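Local coordinates for vacuolar protein sorting-associated protein 29 (PDB 5XCJ) that binds zinc through a calcineurin-like metallophosphatase fold and probably serves in protein transport as a component of retromer, at residues L2-G7 with G29-V34; Q20-R25 with P148-L153; F80-M85 with L153-S158; V108-T113 with G126-N131; L119-V124 with I162-L167. The protein carries 1 engineered substitution. All blocks are in the same frame, centred on the assembly; numbering follows the deposited sequence.

The chain folds into two mixed sheets packed against each other, with helices outside, as in the metallophosphatase fold. Contact 1 lies in the six-strand sheet, and contact 2 sets helix 20-28 on that sheet. Contact 4 lies in the five-strand sheet. Contacts 3 and 5 join the two sheets. Contacts 3 and 4 are closest, with centres about 8 Å apart; contacts 2 and 4 lie about 20 Å apart, on opposite sides of the chain centre. Contacts 2 and 3 share Leu-153 on strand 149-156. Contact 1 closes before contacts 3, 4 and 5 open, while contact 4 nests inside the loops closed by contacts 2 and 3. Late strands 149-156 and 159-168 thus complete the sheet begun by strand 2-6 and pack it on the other.

Contact 1 of 5, residues L2-G7 with G29-V34; sequences LVLVIG and GRIQTV
This contact joins the two parallel strands of a beta-alpha-beta unit made of strand 2-6, helix 20-28 and strand 33-36. The backbone pairing is short. Thr-33 N donates to Leu-2 O at 3.2 Å. Thr-33 O then accepts from Leu-4 N at 2.8 Å, so Thr-33 bridges the peptides on both sides of Val-3. The CA of Val-3 also approaches Thr-33 O in a CA-H...O contact. Ahead of the paired residues, a side chain takes over. Gln-32 bends at its second torsion (chi2 77°), which brings its amide oxygen back to the start of the neighbouring strand. There OE1 accepts from Leu-2 N at 2.5 Å, a short bond lying in the amide plane of the glutamine. Leu-2 has CG anti to its backbone N, and its CD2 crosses obliquely against Ile-31 CG1 at 3.5 Å. Ile-31 also lays CG2 against Leu-4 CB at 3.8 Å. Leu-4 and Val-34 lie side by side and point the same way, with CD2 of the leucine 3.9 Å from CG2 of the valine. Leu-26 of helix 20-28 and Leu-49 and Leu-52 of helix 43-52 pack on this face. On the other edge of strand 2-6, Val-3 and Val-5 pair with strand 149-156. Adjacent parallel strands joined through a covering helix are typical of the alpha/beta metallophosphatase fold, in which strand 2-6 leads to Asp-8, a zinc ligand in another structure of this protein.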
# COMPACT_ATOMS: atom_id res chain seq x y z
N LEU A 2 -7.54 6.63 -10.49
CA LEU A 2 -6.48 7.00 -9.58
C LEU A 2 -6.65 6.15 -8.33
O LEU A 2 -7.70 6.16 -7.71
CB LEU A 2 -6.56 8.47 -9.21
CG LEU A 2 -5.46 8.96 -8.27
CD1 LEU A 2 -4.11 8.92 -8.96
CD2 LEU A 2 -5.79 10.37 -7.80
N VAL A 3 -5.60 5.41 -7.99
CA VAL A 3 -5.63 4.51 -6.84
C VAL A 3 -4.61 4.86 -5.77
O VAL A 3 -3.41 4.93 -6.02
CB VAL A 3 -5.33 3.07 -7.31
CG1 VAL A 3 -5.60 2.07 -6.21
CG2 VAL A 3 -6.11 2.75 -8.58
N LEU A 4 -5.09 5.09 -4.55
CA LEU A 4 -4.20 5.40 -3.45
C LEU A 4 -3.79 4.08 -2.81
O LEU A 4 -4.65 3.31 -2.41
CB LEU A 4 -4.92 6.29 -2.43
CG LEU A 4 -4.27 6.50 -1.06
CD1 LEU A 4 -2.94 7.24 -1.15
CD2 LEU A 4 -5.21 7.19 -0.09
N VAL A 5 -2.50 3.81 -2.77
CA VAL A 5 -1.99 2.59 -2.14
C VAL A 5 -1.33 3.01 -0.83
O VAL A 5 -0.33 3.71 -0.82
CB VAL A 5 -1.00 1.85 -3.06
CG1 VAL A 5 -0.56 0.54 -2.43
CG2 VAL A 5 -1.62 1.61 -4.42
N ILE A 6 -1.92 2.58 0.27
CA ILE A 6 -1.47 2.95 1.61
C ILE A 6 -1.63 1.81 2.61
O ILE A 6 -2.36 0.86 2.34
CB ILE A 6 -2.26 4.19 2.08
CG1 ILE A 6 -1.50 5.00 3.13
CG2 ILE A 6 -3.64 3.77 2.56
CD1 ILE A 6 -2.12 6.35 3.42
N GLY A 7 -0.95 1.90 3.75
CA GLY A 7 -1.04 0.88 4.78
C GLY A 7 -0.00 0.95 5.89
O GLY A 7 0.77 1.90 5.98
N GLY A 29 -7.44 15.07 -3.73
CA GLY A 29 -7.30 14.32 -4.95
C GLY A 29 -8.58 13.68 -5.39
O GLY A 29 -9.47 13.42 -4.59
N ARG A 30 -8.71 13.46 -6.70
CA ARG A 30 -9.87 12.77 -7.23
C ARG A 30 -9.52 11.29 -7.20
O ARG A 30 -9.42 10.65 -8.24
CB ARG A 30 -10.16 13.21 -8.67
CG ARG A 30 -11.57 12.92 -9.13
CD ARG A 30 -12.55 13.92 -8.54
NE ARG A 30 -13.91 13.40 -8.43
CZ ARG A 30 -14.50 13.08 -7.29
NH1 ARG A 30 -13.86 13.21 -6.13
NH2 ARG A 30 -15.74 12.62 -7.30
N ILE A 31 -9.35 10.75 -6.01
CA ILE A 31 -8.97 9.35 -5.89
C ILE A 31 -10.18 8.43 -5.98
O ILE A 31 -11.08 8.48 -5.16
CB ILE A 31 -8.24 9.11 -4.55
CG1 ILE A 31 -6.97 9.96 -4.49
CG2 ILE A 31 -7.90 7.65 -4.39
CD1 ILE A 31 -6.33 10.01 -3.12
N GLN A 32 -10.23 7.66 -7.06
CA GLN A 32 -11.29 6.69 -7.28
C GLN A 32 -11.31 5.47 -6.36
O GLN A 32 -12.36 5.03 -5.93
CB GLN A 32 -11.29 6.23 -8.74
CG GLN A 32 -11.80 7.28 -9.71
CD GLN A 32 -10.77 8.34 -10.00
OE1 GLN A 32 -9.57 8.08 -9.97
NE2 GLN A 32 -11.23 9.56 -10.27
N THR A 33 -10.13 4.92 -6.09
CA THR A 33 -10.01 3.71 -5.27
C THR A 33 -8.86 3.78 -4.26
O THR A 33 -7.83 4.40 -4.52
CB THR A 33 -9.84 2.48 -6.19
OG1 THR A 33 -10.81 2.53 -7.24
CG2 THR A 33 -10.00 1.16 -5.46
N VAL A 34 -9.06 3.12 -3.12
CA VAL A 34 -8.05 3.04 -2.09
C VAL A 34 -7.73 1.57 -1.82
O VAL A 34 -8.64 0.77 -1.58
CB VAL A 34 -8.53 3.68 -0.77
CG1 VAL A 34 -7.69 3.20 0.39
CG2 VAL A 34 -8.51 5.20 -0.87

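Contact 2 of 5, residues Q20-R25 with P148-L153; sequences QVFLDR and PSFMLL
Two phenylalanines form the centre of this contact in a T-shaped stack. The edge of Phe-150 stands on the face of Phe-22, with ring centroids 4.6 Å apart and planes at 86°. Phe-150 CE2 sits over the middle of the other ring, 3.4 Å from Phe-22 CG. The edge of the Phe-22 ring faces the Pro-148 carbonyl and Ser-149 N, and its CE2 lies 3.7 Å from Pro-148 CB. One turn along the helix, Arg-25 and Leu-152 meet tip to tip. Leu-152 CD1 lies over a face of the guanidinium, 3.5 Å from Arg-25 NH2. Phe-150 reaches its place with CG between the backbone N and the carbonyl carbon (chi1 75°), the crowded position. Further out, its ring meets that of Tyr-165 with nearly parallel planes. Leu-4 of strand 2-6 packs on both Phe-150 and Leu-152. The helix segment 20-25 runs at 17° to strand segment 149-153, nearly parallel; strand 149-156 itself lies between strands 2-6 and 159-168.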
# COMPACT_ATOMS: atom_id res chain seq x y z
N GLN A 20 0.51 15.44 8.44
CA GLN A 20 -0.55 16.32 7.98
C GLN A 20 -0.44 16.63 6.50
O GLN A 20 -1.44 16.72 5.81
CB GLN A 20 -0.63 17.61 8.80
CG GLN A 20 -1.91 18.39 8.58
CD GLN A 20 -3.15 17.55 8.83
OE1 GLN A 20 -3.26 16.86 9.83
NE2 GLN A 20 -4.10 17.62 7.90
N VAL A 21 0.79 16.73 6.00
CA VAL A 21 1.02 17.04 4.60
C VAL A 21 0.41 15.96 3.72
O VAL A 21 -0.19 16.27 2.70
CB VAL A 21 2.51 17.24 4.26
CG1 VAL A 21 2.98 18.61 4.73
CG2 VAL A 21 3.37 16.15 4.88
N PHE A 22 0.57 14.71 4.11
CA PHE A 22 0.01 13.60 3.34
C PHE A 22 -1.51 13.72 3.32
O PHE A 22 -2.15 13.52 2.29
CB PHE A 22 0.38 12.27 4.00
CG PHE A 22 1.77 11.80 3.68
CD1 PHE A 22 2.63 12.60 2.96
CD2 PHE A 22 2.21 10.55 4.10
CE1 PHE A 22 3.91 12.17 2.66
CE2 PHE A 22 3.48 10.12 3.80
CZ PHE A 22 4.33 10.93 3.09
N LEU A 23 -2.09 14.02 4.48
CA LEU A 23 -3.53 14.17 4.61
C LEU A 23 -4.07 15.31 3.76
O LEU A 23 -5.07 15.18 3.10
CB LEU A 23 -3.92 14.36 6.07
CG LEU A 23 -3.75 13.10 6.92
CD1 LEU A 23 -4.05 13.37 8.39
CD2 LEU A 23 -4.63 11.98 6.39
N ASP A 24 -3.38 16.44 3.77
CA ASP A 24 -3.82 17.58 2.97
C ASP A 24 -3.80 17.23 1.48
O ASP A 24 -4.71 17.60 0.75
CB ASP A 24 -2.93 18.80 3.22
CG ASP A 24 -3.08 19.35 4.62
OD1 ASP A 24 -4.00 18.93 5.32
OD2 ASP A 24 -2.26 20.20 5.00
N ARG A 25 -2.75 16.55 1.05
CA ARG A 25 -2.62 16.13 -0.33
C ARG A 25 -3.68 15.11 -0.76
O ARG A 25 -4.25 15.21 -1.84
CB ARG A 25 -1.23 15.55 -0.58
CG ARG A 25 -1.12 14.74 -1.85
CD ARG A 25 -1.14 15.64 -3.06
NE ARG A 25 -1.34 14.91 -4.31
CZ ARG A 25 -2.51 14.42 -4.71
NH1 ARG A 25 -3.59 14.57 -3.97
NH2 ARG A 25 -2.58 13.78 -5.87
N PRO A 148 7.70 7.91 6.58
CA PRO A 148 6.31 7.86 6.13
C PRO A 148 6.28 7.80 4.61
O PRO A 148 7.00 8.54 3.96
CB PRO A 148 5.73 9.19 6.62
CG PRO A 148 6.54 9.51 7.82
CD PRO A 148 7.93 9.03 7.52
N SER A 149 5.49 6.88 4.08
CA SER A 149 5.39 6.70 2.65
C SER A 149 4.03 6.21 2.18
O SER A 149 3.28 5.61 2.93
CB SER A 149 6.44 5.68 2.21
OG SER A 149 7.73 6.26 2.27
N PHE A 150 3.74 6.50 0.92
CA PHE A 150 2.53 6.05 0.25
C PHE A 150 2.70 6.12 -1.27
O PHE A 150 3.66 6.71 -1.76
CB PHE A 150 1.26 6.75 0.73
CG PHE A 150 1.10 8.15 0.22
CD1 PHE A 150 0.54 8.39 -1.01
CD2 PHE A 150 1.52 9.22 0.99
CE1 PHE A 150 0.39 9.67 -1.48
CE2 PHE A 150 1.38 10.51 0.52
CZ PHE A 150 0.81 10.73 -0.71
N MET A 151 1.78 5.51 -1.99
CA MET A 151 1.84 5.49 -3.45
C MET A 151 0.53 5.92 -4.07
O MET A 151 -0.54 5.69 -3.52
CB MET A 151 2.12 4.08 -3.95
CG MET A 151 3.54 3.58 -3.83
SD MET A 151 3.61 1.91 -4.52
CE MET A 151 5.35 1.55 -4.38
N LEU A 152 0.62 6.56 -5.23
CA LEU A 152 -0.55 6.94 -6.00
C LEU A 152 -0.35 6.34 -7.37
O LEU A 152 0.70 6.52 -7.98
CB LEU A 152 -0.68 8.45 -6.10
CG LEU A 152 -1.27 9.14 -4.88
CD1 LEU A 152 -1.37 10.63 -5.11
CD2 LEU A 152 -2.63 8.54 -4.56
N LEU A 153 -1.34 5.60 -7.85
CA LEU A 153 -1.23 4.97 -9.15
C LEU A 153 -2.17 5.61 -10.15
O LEU A 153 -3.33 5.84 -9.86
CB LEU A 153 -1.55 3.47 -9.09
CG LEU A 153 -0.95 2.60 -7.99
CD1 LEU A 153 -1.43 1.17 -8.19
CD2 LEU A 153 0.56 2.67 -7.98

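Contact 3 of 5, residues F80-M85 with L153-S158; sequences FKIGLM and LEINDS
Ser-158 OG is held by one hydrogen bond, with ND2 of Asn-79, the residue just before strand 80-85. No hydrogen bond links residues 80-85 directly to 153-158, so the rest of the contact is made by side chains and carbonyl oxygens. Phe-80 carries most of it. Its CG lies anti to the carbonyl carbon (chi1 -64°), and the ring reaches across to the turn after strand 149-156. There Phe-80 CZ meets Ser-158 O at 3.3 Å, with the oxygen at the ring edge and near its plane. Phe-80 CE2 lies 3.2 Å from Asp-157 O, which approaches the ring obliquely. Ile-155 crosses the phenylalanine obliquely and places its CG2 3.8 Å from Phe-80 CD2. Deeper between the sheets, Ile-82 CD1 and Ile-155 CD1 approach more loosely, at 4.4 Å. Leu-160 of strand 159-168 touches both Phe-80 and Ile-155, and Ile-110 of strand 110-112 packs on Phe-80 and Ile-82. Strand 80-85 belongs to the five-strand sheet, while strand 149-156 belongs to the six-strand sheet. Apolar side chains meeting between two such sheets are typical of the central beta sandwich of the metallophosphatase fold.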
# COMPACT_ATOMS: atom_id res chain seq x y z
N PHE A 80 -5.47 -4.15 -15.58
CA PHE A 80 -4.71 -4.83 -14.55
C PHE A 80 -5.53 -5.51 -13.46
O PHE A 80 -6.42 -4.91 -12.88
CB PHE A 80 -3.78 -3.83 -13.86
CG PHE A 80 -2.72 -3.25 -14.75
CD1 PHE A 80 -1.51 -3.89 -14.92
CD2 PHE A 80 -2.92 -2.05 -15.40
CE1 PHE A 80 -0.53 -3.36 -15.72
CE2 PHE A 80 -1.95 -1.51 -16.21
CZ PHE A 80 -0.75 -2.16 -16.37
N LYS A 81 -5.21 -6.77 -13.17
CA LYS A 81 -5.85 -7.49 -12.09
C LYS A 81 -4.91 -7.22 -10.93
O LYS A 81 -3.72 -7.49 -11.02
CB LYS A 81 -5.94 -8.98 -12.38
CG LYS A 81 -7.17 -9.41 -13.15
CD LYS A 81 -7.17 -10.91 -13.41
CE LYS A 81 -7.27 -11.69 -12.12
NZ LYS A 81 -7.63 -13.11 -12.35
N ILE A 82 -5.44 -6.68 -9.84
CA ILE A 82 -4.62 -6.32 -8.69
C ILE A 82 -4.84 -7.22 -7.49
O ILE A 82 -5.97 -7.44 -7.06
CB ILE A 82 -4.86 -4.85 -8.28
CG1 ILE A 82 -4.49 -3.91 -9.43
CG2 ILE A 82 -4.08 -4.50 -7.03
CD1 ILE A 82 -4.84 -2.46 -9.17
N GLY A 83 -3.74 -7.72 -6.94
CA GLY A 83 -3.77 -8.58 -5.78
C GLY A 83 -3.30 -7.80 -4.57
O GLY A 83 -2.31 -7.08 -4.63
N LEU A 84 -4.04 -7.91 -3.49
CA LEU A 84 -3.70 -7.19 -2.27
C LEU A 84 -3.70 -8.05 -1.02
O LEU A 84 -4.64 -8.79 -0.77
CB LEU A 84 -4.68 -6.02 -2.10
CG LEU A 84 -4.66 -5.22 -0.81
CD1 LEU A 84 -3.51 -4.22 -0.84
CD2 LEU A 84 -5.99 -4.50 -0.60
N MET A 85 -2.62 -7.95 -0.26
CA MET A 85 -2.49 -8.63 1.02
C MET A 85 -1.45 -7.91 1.88
O MET A 85 -0.60 -7.20 1.36
CB MET A 85 -2.22 -10.13 0.85
CG MET A 85 -0.76 -10.55 0.88
SD MET A 85 -0.65 -12.34 0.93
CE MET A 85 -2.09 -12.75 1.91
N LEU A 153 -1.34 5.60 -7.85
CA LEU A 153 -1.23 4.97 -9.15
C LEU A 153 -2.17 5.61 -10.15
O LEU A 153 -3.33 5.84 -9.86
CB LEU A 153 -1.55 3.47 -9.09
CG LEU A 153 -0.95 2.60 -7.99
CD1 LEU A 153 -1.43 1.17 -8.19
CD2 LEU A 153 0.56 2.67 -7.98
N GLU A 154 -1.64 5.90 -11.33
CA GLU A 154 -2.46 6.44 -12.40
C GLU A 154 -2.51 5.31 -13.41
O GLU A 154 -1.49 4.94 -13.98
CB GLU A 154 -1.81 7.69 -12.99
CG GLU A 154 -2.49 8.23 -14.23
CD GLU A 154 -2.00 9.61 -14.61
OE1 GLU A 154 -0.96 10.06 -14.08
OE2 GLU A 154 -2.66 10.26 -15.45
N ILE A 155 -3.69 4.73 -13.59
CA ILE A 155 -3.84 3.64 -14.53
C ILE A 155 -4.83 3.96 -15.64
O ILE A 155 -5.99 4.29 -15.39
CB ILE A 155 -4.34 2.36 -13.83
CG1 ILE A 155 -3.32 1.88 -12.80
CG2 ILE A 155 -4.64 1.27 -14.84
CD1 ILE A 155 -3.71 0.58 -12.14
N ASN A 156 -4.37 3.89 -16.88
CA ASN A 156 -5.25 4.05 -18.01
C ASN A 156 -5.05 2.78 -18.81
O ASN A 156 -4.02 2.62 -19.46
CB ASN A 156 -4.85 5.27 -18.84
CG ASN A 156 -5.91 5.64 -19.87
OD1 ASN A 156 -7.03 5.16 -19.81
ND2 ASN A 156 -5.54 6.50 -20.81
N ASP A 157 -5.99 1.85 -18.69
CA ASP A 157 -5.90 0.58 -19.41
C ASP A 157 -4.62 -0.15 -19.03
O ASP A 157 -4.46 -0.58 -17.90
CB ASP A 157 -6.04 0.78 -20.91
CG ASP A 157 -7.49 0.95 -21.32
OD1 ASP A 157 -8.37 0.44 -20.62
OD2 ASP A 157 -7.74 1.61 -22.35
N SER A 158 -3.72 -0.30 -20.00
CA SER A 158 -2.46 -1.00 -19.79
C SER A 158 -1.31 -0.09 -19.39
O SER A 158 -0.18 -0.54 -19.24
CB SER A 158 -2.09 -1.83 -21.02
OG SER A 158 -2.95 -2.94 -21.16

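Contact 4 of 5, residues V108-T113 with G126-N131; sequences VDILIT and GKYFLN
Strands 110-112 and 127-131 are parallel neighbours in the five-strand sheet of the metallophosphatase sandwich. Their axes pass 4.8 Å apart, and strand 120-124 lies between them in sequence. Four backbone hydrogen bonds join them. Leu-111 uses both its peptide groups: N donates to Tyr-128 O at 2.9 Å, and O accepts from Leu-130 N at 2.9 Å. Thr-113 N closes the far end on Leu-130 O at 3.0 Å. On one face, Ile-110 CG2 meets Leu-130 CD1 at 3.6 Å, toward the other sheet. On the other face, Leu-111 CD2 crosses obliquely to Phe-129 CE2 at 3.7 Å, beside helix 96-106. At the C-terminal end of strand 127-131, Asn-131 lies near Asp-8 and His-115, which bind zinc in another structure of this protein, and its OD1 accepts from Gly-133 N. At the opposite end, Asp-109 OD2 accepts from Lys-81 N. The Asp-109 carbonyl takes two donors: Tyr-128 N at 3.1 Å in an almost straight bond of 178°, and a water that also donates to Gly-126 O.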
# COMPACT_ATOMS: atom_id res chain seq x y z
N VAL A 108 -2.74 -12.46 -10.73
CA VAL A 108 -2.91 -11.04 -10.94
C VAL A 108 -1.68 -10.40 -11.57
O VAL A 108 -0.58 -10.90 -11.42
CB VAL A 108 -3.18 -10.31 -9.61
CG1 VAL A 108 -4.49 -10.79 -9.00
CG2 VAL A 108 -2.03 -10.55 -8.65
N ASP A 109 -1.92 -9.36 -12.34
CA ASP A 109 -0.86 -8.57 -12.97
C ASP A 109 -0.04 -7.77 -11.96
O ASP A 109 1.16 -7.57 -12.12
CB ASP A 109 -1.43 -7.67 -14.05
CG ASP A 109 -2.38 -8.40 -14.97
OD1 ASP A 109 -2.12 -9.58 -15.27
OD2 ASP A 109 -3.38 -7.79 -15.38
N ILE A 110 -0.72 -7.27 -10.94
CA ILE A 110 -0.10 -6.46 -9.90
C ILE A 110 -0.32 -7.04 -8.50
O ILE A 110 -1.43 -7.39 -8.14
CB ILE A 110 -0.65 -5.02 -9.91
CG1 ILE A 110 -0.42 -4.36 -11.27
CG2 ILE A 110 -0.02 -4.19 -8.81
CD1 ILE A 110 -0.96 -2.95 -11.35
N LEU A 111 0.75 -7.15 -7.73
CA LEU A 111 0.64 -7.64 -6.36
C LEU A 111 1.08 -6.55 -5.39
O LEU A 111 2.21 -6.10 -5.42
CB LEU A 111 1.47 -8.91 -6.15
CG LEU A 111 1.36 -9.51 -4.75
CD1 LEU A 111 -0.03 -10.05 -4.50
CD2 LEU A 111 2.40 -10.60 -4.54
N ILE A 112 0.17 -6.17 -4.51
CA ILE A 112 0.44 -5.15 -3.52
C ILE A 112 0.53 -5.78 -2.14
O ILE A 112 -0.36 -6.51 -1.72
CB ILE A 112 -0.66 -4.06 -3.50
CG1 ILE A 112 -0.80 -3.43 -4.89
CG2 ILE A 112 -0.35 -3.02 -2.45
CD1 ILE A 112 -1.82 -2.32 -4.96
N THR A 113 1.64 -5.52 -1.47
CA THR A 113 1.92 -6.03 -0.13
C THR A 113 2.61 -4.97 0.73
O THR A 113 3.20 -4.03 0.22
CB THR A 113 2.79 -7.30 -0.16
OG1 THR A 113 4.02 -7.03 -0.85
CG2 THR A 113 2.07 -8.44 -0.85
N GLY A 126 7.56 -9.14 -16.17
CA GLY A 126 6.35 -8.56 -16.73
C GLY A 126 5.23 -8.35 -15.73
O GLY A 126 4.16 -7.85 -16.07
N LYS A 127 5.50 -8.72 -14.48
CA LYS A 127 4.54 -8.56 -13.39
C LYS A 127 5.06 -7.45 -12.48
O LYS A 127 6.26 -7.21 -12.38
CB LYS A 127 4.35 -9.85 -12.61
CG LYS A 127 3.99 -11.06 -13.46
CD LYS A 127 2.71 -10.84 -14.24
CE LYS A 127 2.62 -11.79 -15.42
NZ LYS A 127 1.26 -11.86 -16.01
N TYR A 128 4.14 -6.76 -11.80
CA TYR A 128 4.52 -5.65 -10.94
C TYR A 128 4.24 -5.91 -9.47
O TYR A 128 3.15 -6.34 -9.10
CB TYR A 128 3.81 -4.38 -11.39
CG TYR A 128 3.93 -4.14 -12.88
CD1 TYR A 128 3.02 -4.68 -13.77
CD2 TYR A 128 4.98 -3.38 -13.39
CE1 TYR A 128 3.14 -4.46 -15.12
CE2 TYR A 128 5.11 -3.16 -14.74
CZ TYR A 128 4.19 -3.70 -15.60
OH TYR A 128 4.32 -3.48 -16.95
N PHE A 129 5.25 -5.66 -8.64
CA PHE A 129 5.14 -5.84 -7.21
C PHE A 129 5.30 -4.48 -6.55
O PHE A 129 6.33 -3.85 -6.67
CB PHE A 129 6.21 -6.82 -6.72
CG PHE A 129 6.03 -8.21 -7.25
CD1 PHE A 129 6.42 -8.54 -8.53
CD2 PHE A 129 5.45 -9.19 -6.46
CE1 PHE A 129 6.25 -9.82 -9.01
CE2 PHE A 129 5.27 -10.47 -6.94
CZ PHE A 129 5.67 -10.78 -8.22
N LEU A 130 4.26 -4.06 -5.82
CA LEU A 130 4.24 -2.76 -5.17
C LEU A 130 4.05 -2.79 -3.65
O LEU A 130 3.23 -3.52 -3.13
CB LEU A 130 3.16 -1.89 -5.80
CG LEU A 130 3.02 -2.02 -7.31
CD1 LEU A 130 1.81 -1.26 -7.83
CD2 LEU A 130 4.28 -1.55 -7.99
N ASN A 131 4.86 -2.00 -2.96
CA ASN A 131 4.76 -1.85 -1.52
C ASN A 131 4.81 -0.35 -1.24
O ASN A 131 5.79 0.30 -1.56
CB ASN A 131 5.93 -2.58 -0.85
CG ASN A 131 5.83 -2.59 0.65
OD1 ASN A 131 5.36 -1.65 1.26
ND2 ASN A 131 6.29 -3.67 1.26
O HOH W 1 1.42 -7.30 -15.39

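Contact 5 of 5, residues L119-V124 with I162-L167; sequences LETKEV and IYEYTL
Thr-121 turns OG1 anti to its carbonyl carbon (chi1 -69°), and Glu-164 does the same with CG (chi1 -47°) before running out extended. These torsions bring hydroxyl and carboxylate together. Thr-121 OG1 donates to Glu-164 OE2 at 2.8 Å, coming from 27° above the carboxylate plane. A water also donates to Glu-164 OE2, at 2.5 Å, and accepts from Thr-121 N at 2.8 Å. The same threonine therefore grips OE2 twice, directly and through water. Two donors on one oxygen would be expected to support the charged form of the glutamate. Leu-119 crosses the glutamate obliquely, with CD2 3.6 Å from Glu-164 OE1. On its other branch, Thr-121 CG2 meets Ile-162 CD1 tip to tip at 3.6 Å. Leu-130 and Met-151 also touch Thr-121. Strand 120-124 is outermost in the five-strand sheet, and strand 159-168 belongs to the six-strand sheet. Here the outermost strand of one sheet meets the other sheet at the surface of the two-sheet sandwich of the metallophosphatase fold.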
# COMPACT_ATOMS: atom_id res chain seq x y z
N LEU A 119 8.92 1.36 1.29
CA LEU A 119 8.25 1.53 0.02
C LEU A 119 9.15 1.01 -1.09
O LEU A 119 10.33 1.29 -1.11
CB LEU A 119 7.92 3.00 -0.22
CG LEU A 119 7.29 3.37 -1.56
CD1 LEU A 119 6.43 4.61 -1.41
CD2 LEU A 119 8.34 3.57 -2.63
N GLU A 120 8.58 0.22 -1.99
CA GLU A 120 9.35 -0.29 -3.12
C GLU A 120 8.48 -0.53 -4.34
O GLU A 120 7.36 -1.00 -4.24
CB GLU A 120 10.06 -1.59 -2.73
CG GLU A 120 11.05 -2.10 -3.77
CD GLU A 120 11.67 -3.42 -3.38
OE1 GLU A 120 12.77 -3.41 -2.79
OE2 GLU A 120 11.05 -4.46 -3.65
N THR A 121 9.03 -0.20 -5.51
CA THR A 121 8.36 -0.45 -6.77
C THR A 121 9.29 -1.35 -7.57
O THR A 121 10.42 -0.99 -7.83
CB THR A 121 8.11 0.84 -7.56
OG1 THR A 121 7.13 1.63 -6.88
CG2 THR A 121 7.62 0.50 -8.95
N LYS A 122 8.82 -2.55 -7.92
CA LYS A 122 9.65 -3.46 -8.69
C LYS A 122 8.88 -4.20 -9.78
O LYS A 122 7.76 -4.63 -9.58
CB LYS A 122 10.33 -4.47 -7.76
CG LYS A 122 11.77 -4.77 -8.12
CD LYS A 122 12.43 -5.69 -7.11
CE LYS A 122 11.63 -6.97 -6.90
NZ LYS A 122 12.06 -7.71 -5.69
N GLU A 123 9.51 -4.36 -10.94
CA GLU A 123 8.88 -5.10 -12.02
C GLU A 123 9.71 -6.35 -12.26
O GLU A 123 10.92 -6.27 -12.45
CB GLU A 123 8.78 -4.27 -13.29
CG GLU A 123 8.37 -5.07 -14.51
CD GLU A 123 9.56 -5.60 -15.30
OE1 GLU A 123 10.68 -5.10 -15.10
OE2 GLU A 123 9.37 -6.50 -16.13
N VAL A 124 9.08 -7.51 -12.16
CA VAL A 124 9.78 -8.77 -12.41
C VAL A 124 8.97 -9.66 -13.36
O VAL A 124 7.80 -9.91 -13.13
CB VAL A 124 10.16 -9.52 -11.11
CG1 VAL A 124 9.56 -8.86 -9.88
CG2 VAL A 124 9.79 -11.00 -11.17
N ILE A 162 3.39 5.11 -11.37
CA ILE A 162 3.50 5.08 -9.92
C ILE A 162 4.14 6.34 -9.37
O ILE A 162 5.24 6.70 -9.77
CB ILE A 162 4.35 3.88 -9.45
CG1 ILE A 162 3.62 2.56 -9.69
CG2 ILE A 162 4.75 4.04 -8.00
CD1 ILE A 162 4.46 1.52 -10.38
N TYR A 163 3.44 6.99 -8.45
CA TYR A 163 3.96 8.18 -7.80
C TYR A 163 4.34 7.78 -6.38
O TYR A 163 3.47 7.60 -5.53
CB TYR A 163 2.90 9.28 -7.74
CG TYR A 163 2.47 9.84 -9.07
CD1 TYR A 163 3.13 10.91 -9.64
CD2 TYR A 163 1.38 9.31 -9.75
CE1 TYR A 163 2.75 11.43 -10.85
CE2 TYR A 163 0.98 9.82 -10.97
CZ TYR A 163 1.67 10.89 -11.51
OH TYR A 163 1.29 11.41 -12.72
N GLU A 164 5.63 7.64 -6.13
CA GLU A 164 6.12 7.25 -4.81
C GLU A 164 6.33 8.46 -3.90
O GLU A 164 7.24 9.24 -4.11
CB GLU A 164 7.45 6.50 -4.93
CG GLU A 164 7.50 5.40 -5.98
CD GLU A 164 8.88 4.76 -6.04
OE1 GLU A 164 9.82 5.32 -5.46
OE2 GLU A 164 9.02 3.70 -6.68
N TYR A 165 5.49 8.59 -2.88
CA TYR A 165 5.60 9.70 -1.95
C TYR A 165 6.24 9.28 -0.63
O TYR A 165 5.82 8.30 -0.03
CB TYR A 165 4.24 10.34 -1.66
CG TYR A 165 3.65 11.10 -2.82
CD1 TYR A 165 3.95 12.43 -3.03
CD2 TYR A 165 2.81 10.47 -3.72
CE1 TYR A 165 3.42 13.13 -4.10
CE2 TYR A 165 2.27 11.15 -4.79
CZ TYR A 165 2.58 12.48 -4.98
OH TYR A 165 2.05 13.16 -6.05
N THR A 166 7.27 10.01 -0.21
CA THR A 166 7.96 9.74 1.04
C THR A 166 8.23 11.05 1.79
O THR A 166 8.38 12.10 1.19
CB THR A 166 9.28 8.99 0.84
OG1 THR A 166 10.16 9.77 0.01
CG2 THR A 166 9.04 7.64 0.20
N LEU A 167 8.28 10.97 3.11
CA LEU A 167 8.58 12.14 3.92
C LEU A 167 9.96 11.92 4.50
O LEU A 167 10.14 11.11 5.40
CB LEU A 167 7.55 12.29 5.04
CG LEU A 167 7.71 13.42 6.05
CD1 LEU A 167 7.61 14.78 5.38
CD2 LEU A 167 6.70 13.29 7.17
O HOH W 2 10.54 2.17 -5.51